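Local coordinates for type IV pilus secretin PilQ family protein (Vibrio cholerae, PDB 6W6M), which forms an outer-membrane secretin channel, through which the type IV competence pilus required for natural transformation passes, at the interface of chains A and B. Sequence-based numbering; all coordinates share one arbitrary frame. Chains: chain A/B, Type IV pilus secretin PilQ family protein.

The interface of chains A and B. Residues chain A 285-287; chain B 270, 277-278.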
loop_
_atom_site.group_PDB
_atom_site.type_symbol
_atom_site.label_atom_id
_atom_site.label_comp_id
_atom_site.label_asym_id
_atom_site.label_seq_id
_atom_site.Cartn_x
_atom_site.Cartn_y
_atom_site.Cartn_z
ATOM N N SER A 285 -0.901 -48.449 6.905
ATOM C CA SER A 285 -0.471 -47.252 7.677
ATOM C C SER A 285 0.757 -47.595 8.529
ATOM O O SER A 285 0.755 -48.665 9.168
ATOM C CB SER A 285 -1.600 -46.725 8.527
ATOM O OG SER A 285 -1.970 -47.670 9.519
ATOM N N ILE A 286 1.761 -46.712 8.529
ATOM C CA ILE A 286 2.925 -46.830 9.456
ATOM C C ILE A 286 2.860 -45.684 10.471
ATOM O O ILE A 286 2.358 -44.603 10.109
ATOM C CB ILE A 286 4.250 -46.815 8.670
ATOM C CG1 ILE A 286 4.086 -46.150 7.301
ATOM C CG2 ILE A 286 4.823 -48.217 8.550
ATOM C CD1 ILE A 286 5.331 -46.189 6.449
ATOM N N SER A 287 3.355 -45.919 11.691
ATOM C CA SER A 287 3.642 -44.839 12.625
ATOM C C SER A 287 5.031 -45.032 13.213
ATOM O O SER A 287 5.564 -46.143 13.245
ATOM C CB SER A 287 2.619 -44.781 13.764
ATOM O OG SER A 287 1.330 -44.473 13.284
ATOM N N MET B 270 0.906 -41.086 18.745
ATOM C CA MET B 270 1.277 -42.207 17.891
ATOM C C MET B 270 0.109 -43.149 17.622
ATOM O O MET B 270 -0.063 -43.599 16.486
ATOM C CB MET B 270 2.435 -42.981 18.514
ATOM C CG MET B 270 2.699 -44.307 17.853
ATOM S SD MET B 270 4.106 -45.149 18.573
ATOM C CE MET B 270 3.898 -44.727 20.296
ATOM N N VAL B 277 -7.272 -42.651 8.611
ATOM C CA VAL B 277 -6.555 -43.690 7.883
ATOM C C VAL B 277 -5.338 -44.143 8.678
ATOM O O VAL B 277 -5.031 -45.339 8.747
ATOM C CB VAL B 277 -6.176 -43.198 6.474
ATOM C CG1 VAL B 277 -5.321 -41.935 6.537
ATOM C CG2 VAL B 277 -5.476 -44.300 5.689
ATOM N N ASN B 278 -4.632 -43.195 9.299
ATOM C CA ASN B 278 -3.477 -43.556 10.109
ATOM C C ASN B 278 -3.907 -44.190 11.425
ATOM O O ASN B 278 -3.296 -45.162 11.882
ATOM C CB ASN B 278 -2.610 -42.325 10.361
ATOM C CG ASN B 278 -1.181 -42.681 10.718
ATOM O OD1 ASN B 278 -0.919 -43.706 11.347
ATOM N ND2 ASN B 278 -0.244 -41.833 10.312
#
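B:Asn278 meets A:Ser285, A:Ile286 and A:Ser287 along the first three residues of strand 285-289. A:Ser285 faces the backbone end of B:Asn278: CA packs 4.0 Å from the CB of A:Ser285, whose methylene also lies 3.7 Å from the carbonyl O of B:Val277. With CG anti to the backbone N (chi1 -158°), the chain of B:Asn278 leaves CB away from that contact and carries its carboxamide toward A:Ile286 and A:Ser287. At the tip, as modelled, OD1 accepts a hydrogen bond from the hydroxyl OG of A:Ser287 at 3.1 Å. This OG lies tilted about 21° from the amide plane, on the face opposite the A:Ile286 carbonyl. The CB-OG-OD1 angle of about 160°, far wider than tetrahedral, implies a bent, weak bond if the modelled rotamer is right. OD1 also comes within 3.6 Å of the A:Ile286 O, two acceptors that cannot bond. ND2, the other branch, reaches 3.8 Å from the same O, too far for a firm bond. B:Met270, near the end of helix 264-271, approaches A:Ser287 from another direction: its CG is 4.1 Å from A:Ser287 CB. Its backbone O, 3.6 Å from A:Ser287 OG and nearly perpendicular to the CB-OG bond, is a possible though long alternative acceptor for the hydroxyl. The patch hides 147 Å² in all, a light, mainly polar seam. It lies within a periplasmic domain and probably helps align neighbouring subunits in the fourteen-subunit ring.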